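PDB 2F1N: cytolethal distending toxin subunit B from Escherichia coli, which nicks DNA as the endonuclease subunit of a tripartite toxin, very probably damaging the DNA of intoxicated cells and arresting them at G2/M. Local coordinates for residues S58-A63 with L80-S85; T66-P71 with R115-V120; P125-G130 with H147-R152; F121-V126 with V160-N165. All blocks are in the same frame, centred on the assembly; numbering follows the deposited sequence.

Contact 1: S58-A63 with L80-S85; sequences SPPSTA and LIWNLS
P60 lies on the indole of W82. Its CG sits over the centre of the six-membered ring, 3.5 Å from the centroid and 13° off the ring normal. In this CH-pi contact the pyrrolidine crosses the indole at about a right angle. CD2 of L84 covers the opposite face over its centre, so the indole is sandwiched between two aliphatic groups. W82 CG is anti to the backbone N (chi1 -175°), and the indole beyond it comes nearer to the loop than its CB does. T62 comes to the indole edge, near the ring plane, its OG1 3.6 Å from W82 NE1.

Segment 80-85 includes the end of strand 78-83, next to the outermost strand of one sheet of the DNase I-like fold. Residues 58-63 form the loop that leads into that outermost strand, 64-65, and a type I turn from P60 to A63 brings the chain round. The indole also packs against V38 and I42 of helix 31-42, and P60 against W34 of the same helix.

P59 crosses L80 at about a right angle, and P59 CB presses on L80 CD1 at a tight 3.4 Å. A63 CB touches both L80 CB and W82 CB, 3.9 Å from the latter. A63 CA makes a CA-H...O contact of 3.3 Å with I81 O. One water donates to T62 O and accepts from N83 N.

Contact 2: T66-P71 with R115-V120; sequences TGRVIP and RRADEV. Unlike the reference sequence in segment 66-71: R68 (reference Thr), V69 (reference Leu).
R68 reaches across to the segment 115-120 and lays its guanidinium on that of R116. The residue differs from the reference sequence, which has Thr here. From CB, CG is anti to the backbone N (chi1 177°), and the chain stays extended as far as NE. CD comes within 4.0 Å of R116 NH2, and NE is a little closer to the same atom. CG2 of V120 lies over the centre of one guanidinium face, 4.0 Å from R68 CZ. The two side chains reach toward each other tip to tip, and the R116 guanidinium stacks on the opposite face, centres 3.7 Å apart and planes at 5°.

One carbonyl oxygen takes both terminal nitrogens. R68 NH1 donates to A117 O at 2.8 Å, with the carbonyl close to the guanidinium plane and an N-H...O angle of 157°. R68 NH2 makes a weak bond of 3.2 Å to the same A117 O. NH1 also forms a salt bridge with E79, which may offset some of the repulsion between the like charges. I70 CG2 packs on V120 CB at 3.8 Å.

The contact joins the two sheets of the DNase I-like fold at the surface. Loop 66-71 follows strand 64-65 of one sheet. Strand 119-123 edges the other, and a classic beta bulge, D118 and E119 facing R137, lies at its start. Y96 of strand 92-98 packs beside R68, R116 and V120.

Contact 3: P125-G130 with H147-R152; sequences PVRQGG and HAIAMR
A type II beta turn from R127 to G130 meets the side chain of I149, in a contact between two surface loops of the DNase I-like fold. G130 N bonds to R127 O at 2.8 Å to close the turn. G129 has a positive phi of 81°, a value that suits glycine. The CB of I149 points toward the turn. Its CD1 touches G130 CA at 3.6 Å, and its CG1 lies 3.9 Å from G129 O.

R127 flanks the same methyl. Its CD is 3.9 Å from I149 CD1, and the two side chains cross obliquely. The arginine then bends at chi3 (-69°). Its guanidinium approaches M151 tip to tip. There M151 SD and CE both stand at the guanidinium edge, with SD 3.7 Å from R127 NH1. R127 NH1 has its hydrogen bond with N153 O. No hydrogen bond links the two segments themselves.

The loop 125-130 connects strand 119-123 to strand 133-138. The segment 147-152 leaves strand 141-147 on the way to helix 156-168. Both loops therefore extend from the same sheet. Their bases are tied as well, since R131 bonds to H147 O. I149 N is held by D155, and V126 packs against A158 and L159 of helix 156-168.

Contact 4: F121-V126 with V160-N165; sequences FVLSPV and VEEVYN
Segment 121-126 runs off the end of strand 119-123, while 160-165 is helical throughout. Their backbones stay well apart, and the closest CA atoms, V126 and E162, are 7.7 Å from each other. Here helix 156-168 packs on an outermost strand of the six-stranded sheet of the DNase I-like fold. Side chains bridge the gap. L123 points from the strand toward the helix, and its CD1 lies 4.5 Å from V163 CA. V163 itself also packs on L133, W180 and I182, and F121 meets F166 and F167 edge-to-face further along the helix.

E162 has the largest share of the contact. Its CG is anti to the backbone N (chi1 -173°), and the chain stays extended beyond CG. The side chain slides past V126 in the opposite direction. L123 CB and V126 CG2 each lie 3.5 Å from E162 OE1. The same oxygen is only 2.7 Å from S124 O, a distance at which the acid is probably protonated. The other oxygen, E162 OE2, lies 2.6 Å from a water that is also near P125 O.

Contacts 1 and 4 are partly buried, whereas contacts 2 and 3 lie at the surface. Contact 1 belongs to the eight-stranded sheet. Contact 3 lies in loops of the six-stranded sheet, and contact 4 sets a helix against an outermost strand of it. Contact 2 spans both sheets. It touches contact 1 where I81 CG1 meets T66 CG2, and contact 4 where P71 O meets V122 CG2. Contacts 2 and 4 share strand 119-123, and contacts 3 and 4 share P125 and V126. The partly buried pairs are mainly apolar or aromatic in contact 1 but centre on an acid in contact 4. At the surface, contact 2 stacks charged arginines, and contact 3 sets aliphatic groups on a glycine turn.

Contact 1: S58-A63 with L80-S85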
loop_
_atom_site.group_PDB
_atom_site.type_symbol
_atom_site.label_atom_id
_atom_site.label_comp_id
_atom_site.label_asym_id
_atom_site.label_seq_id
_atom_site.Cartn_x
_atom_site.Cartn_y
_atom_site.Cartn_z
ATOM N N SER A 58 -4.058 -12.102 -9.119
ATOM C CA SER A 58 -5.152 -11.645 -9.954
ATOM C C SER A 58 -6.229 -11.206 -8.961
ATOM O O SER A 58 -6.336 -11.775 -7.867
ATOM C CB SER A 58 -5.655 -12.824 -10.809
ATOM O OG SER A 58 -4.753 -13.042 -11.925
ATOM N N PRO A 59 -7.028 -10.208 -9.314
ATOM C CA PRO A 59 -8.111 -9.780 -8.411
ATOM C C PRO A 59 -9.200 -10.869 -8.301
ATOM O O PRO A 59 -9.189 -11.825 -9.118
ATOM C CB PRO A 59 -8.666 -8.518 -9.084
ATOM C CG PRO A 59 -8.295 -8.643 -10.541
ATOM C CD PRO A 59 -7.002 -9.439 -10.567
ATOM N N PRO A 60 -10.113 -10.725 -7.345
ATOM C CA PRO A 60 -11.202 -11.682 -7.151
ATOM C C PRO A 60 -11.964 -11.803 -8.470
ATOM O O PRO A 60 -12.192 -10.794 -9.143
ATOM C CB PRO A 60 -12.096 -10.984 -6.110
ATOM C CG PRO A 60 -11.195 -10.007 -5.391
ATOM C CD PRO A 60 -10.214 -9.590 -6.404
ATOM N N SER A 61 -12.334 -13.040 -8.833
ATOM C CA SER A 61 -13.082 -13.281 -10.060
ATOM C C SER A 61 -14.413 -12.562 -10.137
ATOM O O SER A 61 -14.902 -12.320 -11.237
ATOM C CB SER A 61 -13.291 -14.805 -10.295
ATOM O OG SER A 61 -14.049 -15.324 -9.216
ATOM N N THR A 62 -14.991 -12.200 -9.000
ATOM C CA THR A 62 -16.268 -11.466 -9.065
ATOM C C THR A 62 -16.128 -9.942 -9.046
ATOM O O THR A 62 -17.129 -9.260 -9.129
ATOM C CB THR A 62 -17.190 -11.862 -7.937
ATOM O OG1 THR A 62 -16.548 -11.591 -6.681
ATOM C CG2 THR A 62 -17.382 -13.398 -7.958
ATOM N N ALA A 63 -14.916 -9.414 -8.924
ATOM C CA ALA A 63 -14.734 -7.959 -8.970
ATOM C C ALA A 63 -14.753 -7.482 -10.409
ATOM O O ALA A 63 -14.182 -8.148 -11.309
ATOM C CB ALA A 63 -13.415 -7.548 -8.276
ATOM N N LEU A 80 -11.709 -1.613 -10.037
ATOM C CA LEU A 80 -12.748 -2.639 -9.985
ATOM C C LEU A 80 -13.674 -2.431 -8.790
ATOM O O LEU A 80 -13.230 -1.962 -7.739
ATOM C CB LEU A 80 -12.120 -4.063 -9.926
ATOM C CG LEU A 80 -10.747 -4.256 -10.607
ATOM C CD1 LEU A 80 -10.035 -5.525 -10.053
ATOM C CD2 LEU A 80 -10.911 -4.367 -12.116
ATOM N N ILE A 81 -14.964 -2.747 -8.949
ATOM C CA ILE A 81 -15.837 -2.776 -7.812
ATOM C C ILE A 81 -16.042 -4.214 -7.390
ATOM O O ILE A 81 -16.283 -5.101 -8.223
ATOM C CB ILE A 81 -17.193 -2.016 -8.086
ATOM C CG1 ILE A 81 -16.908 -0.523 -8.051
ATOM C CG2 ILE A 81 -18.238 -2.265 -6.957
ATOM C CD1 ILE A 81 -18.072 0.411 -8.527
ATOM N N TRP A 82 -15.965 -4.432 -6.080
ATOM C CA TRP A 82 -16.059 -5.789 -5.527
ATOM C C TRP A 82 -17.208 -5.789 -4.549
ATOM O O TRP A 82 -17.154 -5.185 -3.457
ATOM C CB TRP A 82 -14.720 -6.190 -4.871
ATOM C CG TRP A 82 -14.611 -7.612 -4.357
ATOM C CD1 TRP A 82 -15.370 -8.715 -4.720
ATOM C CD2 TRP A 82 -13.660 -8.072 -3.393
ATOM N NE1 TRP A 82 -14.923 -9.828 -4.034
ATOM C CE2 TRP A 82 -13.865 -9.464 -3.227
ATOM C CE3 TRP A 82 -12.622 -7.446 -2.676
ATOM C CZ2 TRP A 82 -13.095 -10.238 -2.332
ATOM C CZ3 TRP A 82 -11.816 -8.234 -1.799
ATOM C CH2 TRP A 82 -12.071 -9.615 -1.657
ATOM N N ASN A 83 -18.294 -6.465 -4.959
ATOM C CA ASN A 83 -19.508 -6.501 -4.127
ATOM C C ASN A 83 -19.323 -7.585 -3.088
ATOM O O ASN A 83 -19.055 -8.724 -3.449
ATOM C CB ASN A 83 -20.754 -6.788 -4.991
ATOM C CG ASN A 83 -22.077 -6.566 -4.229
ATOM O OD1 ASN A 83 -22.138 -6.690 -3.018
ATOM N ND2 ASN A 83 -23.137 -6.248 -4.962
ATOM N N LEU A 84 -19.429 -7.242 -1.806
ATOM C CA LEU A 84 -19.051 -8.180 -0.741
ATOM C C LEU A 84 -20.268 -8.810 -0.068
ATOM O O LEU A 84 -20.150 -9.844 0.593
ATOM C CB LEU A 84 -18.197 -7.476 0.328
ATOM C CG LEU A 84 -16.820 -6.960 -0.105
ATOM C CD1 LEU A 84 -16.127 -6.231 1.017
ATOM C CD2 LEU A 84 -15.926 -8.141 -0.581
ATOM N N SER A 85 -21.419 -8.152 -0.198
ATOM C CA SER A 85 -22.669 -8.564 0.481
ATOM C C SER A 85 -23.706 -7.490 0.236
ATOM O O SER A 85 -23.358 -6.388 -0.158
ATOM C CB SER A 85 -22.472 -8.719 2.005
ATOM O OG SER A 85 -23.673 -9.145 2.670
HETATM O O HOH W 1 -18.746 -7.840 -7.468
#

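Contact 2: T66-P71 with R115-V120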
loop_
_atom_site.group_PDB
_atom_site.type_symbol
_atom_site.label_atom_id
_atom_site.label_comp_id
_atom_site.label_asym_id
_atom_site.label_seq_id
_atom_site.Cartn_x
_atom_site.Cartn_y
_atom_site.Cartn_z
ATOM N N THR A 66 -14.826 -0.957 -13.560
ATOM C CA THR A 66 -15.844 0.072 -13.712
ATOM C C THR A 66 -15.751 0.800 -15.038
ATOM O O THR A 66 -16.692 1.522 -15.395
ATOM C CB THR A 66 -15.650 1.134 -12.627
ATOM O OG1 THR A 66 -14.322 1.654 -12.748
ATOM C CG2 THR A 66 -15.723 0.505 -11.228
ATOM N N GLY A 67 -14.603 0.687 -15.696
ATOM C CA GLY A 67 -14.303 1.369 -16.949
ATOM C C GLY A 67 -13.727 2.764 -16.680
ATOM O O GLY A 67 -13.513 3.537 -17.625
ATOM N N ARG A 68 -13.413 3.064 -15.416
ATOM C CA ARG A 68 -12.839 4.385 -15.095
ATOM C C ARG A 68 -11.575 4.646 -15.938
ATOM O O ARG A 68 -10.687 3.753 -16.092
ATOM C CB ARG A 68 -12.479 4.463 -13.592
ATOM C CG ARG A 68 -11.814 5.767 -13.176
ATOM C CD ARG A 68 -11.668 5.847 -11.680
ATOM N NE ARG A 68 -11.089 7.103 -11.188
ATOM C CZ ARG A 68 -11.166 7.496 -9.925
ATOM N NH1 ARG A 68 -11.822 6.739 -8.979
ATOM N NH2 ARG A 68 -10.599 8.660 -9.611
ATOM N N VAL A 69 -11.493 5.852 -16.511
ATOM C CA VAL A 69 -10.291 6.228 -17.295
ATOM C C VAL A 69 -9.221 6.801 -16.368
ATOM O O VAL A 69 -9.434 7.822 -15.702
ATOM C CB VAL A 69 -10.627 7.121 -18.541
ATOM C CG1 VAL A 69 -11.808 6.529 -19.336
ATOM C CG2 VAL A 69 -10.972 8.477 -18.134
ATOM N N ILE A 70 -8.097 6.110 -16.262
ATOM C CA ILE A 70 -7.056 6.474 -15.308
ATOM C C ILE A 70 -5.801 6.883 -16.060
ATOM O O ILE A 70 -5.204 6.049 -16.794
ATOM C CB ILE A 70 -6.714 5.279 -14.355
ATOM C CG1 ILE A 70 -7.948 4.869 -13.532
ATOM C CG2 ILE A 70 -5.580 5.654 -13.429
ATOM C CD1 ILE A 70 -7.780 3.454 -12.754
ATOM N N PRO A 71 -5.360 8.128 -15.889
ATOM C CA PRO A 71 -4.138 8.555 -16.596
ATOM C C PRO A 71 -2.962 7.753 -16.076
ATOM O O PRO A 71 -2.848 7.506 -14.865
ATOM C CB PRO A 71 -4.015 10.059 -16.267
ATOM C CG PRO A 71 -5.335 10.473 -15.720
ATOM C CD PRO A 71 -5.951 9.222 -15.082
ATOM N N ARG A 115 -13.769 3.344 0.164
ATOM C CA ARG A 115 -14.265 4.545 -0.503
ATOM C C ARG A 115 -13.694 4.588 -1.928
ATOM O O ARG A 115 -12.524 4.280 -2.123
ATOM C CB ARG A 115 -13.824 5.802 0.284
ATOM C CG ARG A 115 -14.445 5.883 1.690
ATOM C CD ARG A 115 -14.238 7.230 2.451
ATOM N NE ARG A 115 -14.960 8.384 1.865
ATOM C CZ ARG A 115 -15.894 9.149 2.487
ATOM N NH1 ARG A 115 -16.289 8.907 3.738
ATOM N NH2 ARG A 115 -16.452 10.175 1.835
ATOM N N ARG A 116 -14.485 5.004 -2.901
ATOM C CA ARG A 116 -13.913 5.271 -4.210
ATOM C C ARG A 116 -12.773 6.269 -4.152
ATOM O O ARG A 116 -12.878 7.327 -3.481
ATOM C CB ARG A 116 -15.001 5.766 -5.170
ATOM C CG ARG A 116 -14.540 6.225 -6.585
ATOM C CD ARG A 116 -15.736 6.891 -7.387
ATOM N NE ARG A 116 -15.405 7.206 -8.795
ATOM C CZ ARG A 116 -14.743 8.288 -9.237
ATOM N NH1 ARG A 116 -14.316 9.230 -8.402
ATOM N NH2 ARG A 116 -14.489 8.400 -10.536
ATOM N N ALA A 117 -11.712 6.003 -4.901
ATOM C CA ALA A 117 -10.598 6.942 -4.944
ATOM C C ALA A 117 -11.055 8.245 -5.599
ATOM O O ALA A 117 -11.711 8.221 -6.649
ATOM C CB ALA A 117 -9.459 6.344 -5.816
ATOM N N ASP A 118 -10.736 9.384 -4.988
ATOM C CA ASP A 118 -10.954 10.667 -5.690
ATOM C C ASP A 118 -10.027 10.865 -6.868
ATOM O O ASP A 118 -10.374 11.521 -7.868
ATOM C CB ASP A 118 -10.841 11.842 -4.701
ATOM C CG ASP A 118 -11.894 11.735 -3.600
ATOM O OD1 ASP A 118 -13.033 11.304 -3.890
ATOM O OD2 ASP A 118 -11.690 12.039 -2.414
ATOM N N GLU A 119 -8.825 10.325 -6.732
ATOM C CA GLU A 119 -7.796 10.470 -7.764
ATOM C C GLU A 119 -6.910 9.219 -7.676
ATOM O O GLU A 119 -6.748 8.631 -6.604
ATOM C CB GLU A 119 -6.990 11.776 -7.525
ATOM C CG GLU A 119 -6.077 12.238 -8.636
ATOM C CD GLU A 119 -5.513 13.632 -8.397
ATOM O OE1 GLU A 119 -5.569 14.181 -7.258
ATOM O OE2 GLU A 119 -4.995 14.160 -9.379
ATOM N N VAL A 120 -6.400 8.799 -8.824
ATOM C CA VAL A 120 -5.454 7.671 -8.851
ATOM C C VAL A 120 -4.099 8.135 -9.357
ATOM O O VAL A 120 -4.032 8.806 -10.406
ATOM C CB VAL A 120 -5.979 6.551 -9.745
ATOM C CG1 VAL A 120 -5.015 5.277 -9.609
ATOM C CG2 VAL A 120 -7.399 6.220 -9.343
HETATM O O HOH W 2 -2.388 8.811 -12.549
#

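Contact 3: P125-G130 with H147-R152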
loop_
_atom_site.group_PDB
_atom_site.type_symbol
_atom_site.label_atom_id
_atom_site.label_comp_id
_atom_site.label_asym_id
_atom_site.label_seq_id
_atom_site.Cartn_x
_atom_site.Cartn_y
_atom_site.Cartn_z
ATOM N N PRO A 125 8.578 3.116 -12.176
ATOM C CA PRO A 125 9.640 2.476 -11.409
ATOM C C PRO A 125 10.855 3.375 -11.380
ATOM O O PRO A 125 11.100 4.099 -12.356
ATOM C CB PRO A 125 9.988 1.234 -12.258
ATOM C CG PRO A 125 8.706 0.927 -12.997
ATOM C CD PRO A 125 8.078 2.279 -13.285
ATOM N N VAL A 126 11.597 3.307 -10.301
ATOM C CA VAL A 126 12.783 4.162 -10.128
ATOM C C VAL A 126 14.068 3.445 -10.475
ATOM O O VAL A 126 15.147 4.053 -10.448
ATOM C CB VAL A 126 12.867 4.732 -8.700
ATOM C CG1 VAL A 126 13.995 5.723 -8.610
ATOM C CG2 VAL A 126 11.524 5.426 -8.341
ATOM N N ARG A 127 13.956 2.182 -10.860
ATOM C CA ARG A 127 15.126 1.360 -11.188
ATOM C C ARG A 127 14.694 0.295 -12.199
ATOM O O ARG A 127 13.569 -0.220 -12.138
ATOM C CB ARG A 127 15.638 0.693 -9.891
ATOM C CG ARG A 127 16.964 -0.040 -9.974
ATOM C CD ARG A 127 17.461 -0.549 -8.643
ATOM N NE ARG A 127 17.864 0.561 -7.769
ATOM C CZ ARG A 127 18.676 0.442 -6.726
ATOM N NH1 ARG A 127 19.195 -0.735 -6.403
ATOM N NH2 ARG A 127 18.982 1.504 -6.009
ATOM N N GLN A 128 15.583 -0.055 -13.130
ATOM C CA GLN A 128 15.306 -1.185 -14.003
ATOM C C GLN A 128 15.035 -2.444 -13.203
ATOM O O GLN A 128 15.784 -2.793 -12.287
ATOM C CB GLN A 128 16.459 -1.426 -14.973
ATOM C CG GLN A 128 16.038 -1.258 -16.421
ATOM C CD GLN A 128 17.172 -1.584 -17.377
ATOM O OE1 GLN A 128 17.227 -2.694 -17.919
ATOM N NE2 GLN A 128 18.089 -0.632 -17.576
ATOM N N GLY A 129 13.929 -3.093 -13.543
ATOM C CA GLY A 129 13.447 -4.248 -12.802
ATOM C C GLY A 129 12.667 -3.948 -11.525
ATOM O O GLY A 129 12.244 -4.869 -10.825
ATOM N N GLY A 130 12.485 -2.667 -11.214
ATOM C CA GLY A 130 11.684 -2.281 -10.057
ATOM C C GLY A 130 10.207 -2.258 -10.436
ATOM O O GLY A 130 9.870 -2.322 -11.625
ATOM N N HIS A 147 6.528 -2.051 -3.626
ATOM C CA HIS A 147 7.223 -3.318 -3.464
ATOM C C HIS A 147 8.642 -3.167 -3.995
ATOM O O HIS A 147 8.900 -3.336 -5.191
ATOM C CB HIS A 147 6.492 -4.432 -4.197
ATOM C CG HIS A 147 7.138 -5.773 -3.999
ATOM N ND1 HIS A 147 6.817 -6.860 -4.788
ATOM C CD2 HIS A 147 8.088 -6.192 -3.120
ATOM C CE1 HIS A 147 7.548 -7.900 -4.402
ATOM N NE2 HIS A 147 8.332 -7.524 -3.394
ATOM N N ALA A 148 9.575 -2.858 -3.097
ATOM C CA ALA A 148 10.960 -2.608 -3.479
ATOM C C ALA A 148 11.623 -3.924 -3.832
ATOM O O ALA A 148 11.131 -4.959 -3.436
ATOM C CB ALA A 148 11.705 -1.910 -2.317
ATOM N N ILE A 149 12.733 -3.860 -4.576
ATOM C CA ILE A 149 13.385 -5.077 -5.083
ATOM C C ILE A 149 14.074 -5.797 -3.955
ATOM O O ILE A 149 14.664 -5.155 -3.070
ATOM C CB ILE A 149 14.397 -4.704 -6.163
ATOM C CG1 ILE A 149 13.701 -4.043 -7.356
ATOM C CG2 ILE A 149 15.201 -6.020 -6.634
ATOM C CD1 ILE A 149 14.700 -3.241 -8.240
ATOM N N ALA A 150 14.000 -7.139 -3.962
ATOM C CA ALA A 150 14.709 -7.889 -2.941
ATOM C C ALA A 150 16.150 -8.048 -3.437
ATOM O O ALA A 150 16.512 -8.993 -4.157
ATOM C CB ALA A 150 14.039 -9.257 -2.682
ATOM N N MET A 151 16.959 -7.068 -3.106
ATOM C CA MET A 151 18.374 -7.066 -3.512
ATOM C C MET A 151 19.096 -6.225 -2.507
ATOM O O MET A 151 18.476 -5.457 -1.767
ATOM C CB MET A 151 18.575 -6.451 -4.914
ATOM C CG MET A 151 18.340 -4.940 -4.997
ATOM S SD MET A 151 18.311 -4.329 -6.650
ATOM C CE MET A 151 20.150 -4.279 -6.942
ATOM N N ARG A 152 20.421 -6.353 -2.484
ATOM C CA ARG A 152 21.198 -5.446 -1.667
ATOM C C ARG A 152 21.151 -4.056 -2.243
ATOM O O ARG A 152 21.099 -3.878 -3.462
ATOM C CB ARG A 152 22.636 -5.953 -1.507
ATOM C CG ARG A 152 22.738 -7.289 -0.747
ATOM C CD ARG A 152 22.148 -7.303 0.640
ATOM N NE ARG A 152 22.217 -8.652 1.220
ATOM C CZ ARG A 152 22.794 -8.952 2.382
ATOM N NH1 ARG A 152 23.359 -7.997 3.117
ATOM N NH2 ARG A 152 22.810 -10.215 2.803
#

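Contact 4: F121-V126 with V160-N165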
loop_
_atom_site.group_PDB
_atom_site.type_symbol
_atom_site.label_atom_id
_atom_site.label_comp_id
_atom_site.label_asym_id
_atom_site.label_seq_id
_atom_site.Cartn_x
_atom_site.Cartn_y
_atom_site.Cartn_z
ATOM N N PHE A 121 -3.045 7.738 -8.649
ATOM C CA PHE A 121 -1.641 8.083 -9.004
ATOM C C PHE A 121 -0.875 6.825 -9.477
ATOM O O PHE A 121 -0.946 5.788 -8.839
ATOM C CB PHE A 121 -0.871 8.681 -7.840
ATOM C CG PHE A 121 -1.527 9.888 -7.246
ATOM C CD1 PHE A 121 -1.875 10.969 -8.030
ATOM C CD2 PHE A 121 -1.858 9.905 -5.898
ATOM C CE1 PHE A 121 -2.514 12.103 -7.456
ATOM C CE2 PHE A 121 -2.514 11.020 -5.346
ATOM C CZ PHE A 121 -2.814 12.105 -6.123
ATOM N N VAL A 122 -0.146 6.953 -10.582
ATOM C CA VAL A 122 0.686 5.883 -11.075
ATOM C C VAL A 122 2.045 6.499 -11.374
ATOM O O VAL A 122 2.171 7.323 -12.297
ATOM C CB VAL A 122 0.166 5.320 -12.395
ATOM C CG1 VAL A 122 0.929 4.026 -12.642
ATOM C CG2 VAL A 122 -1.356 5.070 -12.328
ATOM N N LEU A 123 3.042 6.134 -10.578
ATOM C CA LEU A 123 4.394 6.653 -10.738
ATOM C C LEU A 123 5.325 5.523 -11.255
ATOM O O LEU A 123 5.189 4.346 -10.892
ATOM C CB LEU A 123 4.911 7.268 -9.423
ATOM C CG LEU A 123 3.889 8.165 -8.652
ATOM C CD1 LEU A 123 4.509 8.771 -7.431
ATOM C CD2 LEU A 123 3.266 9.280 -9.507
ATOM N N SER A 124 6.259 5.912 -12.118
ATOM C CA SER A 124 7.135 4.968 -12.797
ATOM C C SER A 124 8.137 4.333 -11.845
ATOM O O SER A 124 8.504 4.904 -10.817
ATOM C CB SER A 124 7.850 5.697 -13.957
ATOM O OG SER A 124 6.833 6.113 -14.869
ATOM N N PRO A 125 8.578 3.116 -12.176
ATOM C CA PRO A 125 9.640 2.476 -11.409
ATOM C C PRO A 125 10.855 3.375 -11.380
ATOM O O PRO A 125 11.100 4.099 -12.356
ATOM C CB PRO A 125 9.988 1.234 -12.258
ATOM C CG PRO A 125 8.706 0.927 -12.997
ATOM C CD PRO A 125 8.078 2.279 -13.285
ATOM N N VAL A 126 11.597 3.307 -10.301
ATOM C CA VAL A 126 12.783 4.162 -10.128
ATOM C C VAL A 126 14.068 3.445 -10.475
ATOM O O VAL A 126 15.147 4.053 -10.448
ATOM C CB VAL A 126 12.867 4.732 -8.700
ATOM C CG1 VAL A 126 13.995 5.723 -8.610
ATOM C CG2 VAL A 126 11.524 5.426 -8.341
ATOM N N VAL A 160 10.566 6.222 -1.916
ATOM C CA VAL A 160 10.036 7.196 -0.950
ATOM C C VAL A 160 10.298 8.588 -1.515
ATOM O O VAL A 160 9.411 9.467 -1.445
ATOM C CB VAL A 160 10.683 7.078 0.432
ATOM C CG1 VAL A 160 10.166 8.192 1.387
ATOM C CG2 VAL A 160 10.373 5.708 1.065
ATOM N N GLU A 161 11.503 8.795 -2.037
ATOM C CA GLU A 161 11.872 10.090 -2.603
ATOM C C GLU A 161 10.987 10.484 -3.812
ATOM O O GLU A 161 10.609 11.681 -3.972
ATOM C CB GLU A 161 13.366 10.158 -2.916
ATOM C CG GLU A 161 14.198 10.057 -1.634
ATOM C CD GLU A 161 15.639 9.633 -1.829
ATOM O OE1 GLU A 161 16.044 9.284 -2.959
ATOM O OE2 GLU A 161 16.370 9.622 -0.798
ATOM N N GLU A 162 10.638 9.501 -4.626
ATOM C CA GLU A 162 9.720 9.748 -5.734
ATOM C C GLU A 162 8.361 10.278 -5.275
ATOM O O GLU A 162 7.826 11.192 -5.884
ATOM C CB GLU A 162 9.534 8.538 -6.649
ATOM C CG GLU A 162 8.703 8.885 -7.907
ATOM C CD GLU A 162 8.771 7.850 -9.020
ATOM O OE1 GLU A 162 8.332 6.723 -8.823
ATOM O OE2 GLU A 162 9.260 8.172 -10.124
ATOM N N VAL A 163 7.813 9.721 -4.191
ATOM C CA VAL A 163 6.511 10.172 -3.689
ATOM C C VAL A 163 6.659 11.575 -3.120
ATOM O O VAL A 163 5.853 12.447 -3.410
ATOM C CB VAL A 163 5.977 9.242 -2.570
ATOM C CG1 VAL A 163 4.708 9.845 -1.931
ATOM C CG2 VAL A 163 5.688 7.822 -3.162
ATOM N N TYR A 164 7.689 11.803 -2.324
ATOM C CA TYR A 164 7.891 13.148 -1.767
ATOM C C TYR A 164 8.004 14.192 -2.909
ATOM O O TYR A 164 7.388 15.272 -2.877
ATOM C CB TYR A 164 9.232 13.145 -1.003
ATOM C CG TYR A 164 9.730 14.533 -0.654
ATOM C CD1 TYR A 164 9.258 15.195 0.476
ATOM C CD2 TYR A 164 10.696 15.163 -1.442
ATOM C CE1 TYR A 164 9.770 16.462 0.812
ATOM C CE2 TYR A 164 11.170 16.416 -1.141
ATOM C CZ TYR A 164 10.707 17.062 -0.011
ATOM O OH TYR A 164 11.229 18.317 0.304
ATOM N N ASN A 165 8.822 13.888 -3.907
ATOM C CA ASN A 165 8.990 14.853 -5.016
ATOM C C ASN A 165 7.748 15.041 -5.889
ATOM O O ASN A 165 7.509 16.151 -6.429
ATOM C CB ASN A 165 10.247 14.544 -5.844
ATOM C CG ASN A 165 11.536 14.906 -5.095
ATOM O OD1 ASN A 165 11.763 16.069 -4.743
ATOM N ND2 ASN A 165 12.379 13.933 -4.861
HETATM O O HOH W 3 10.687 7.252 -12.042
#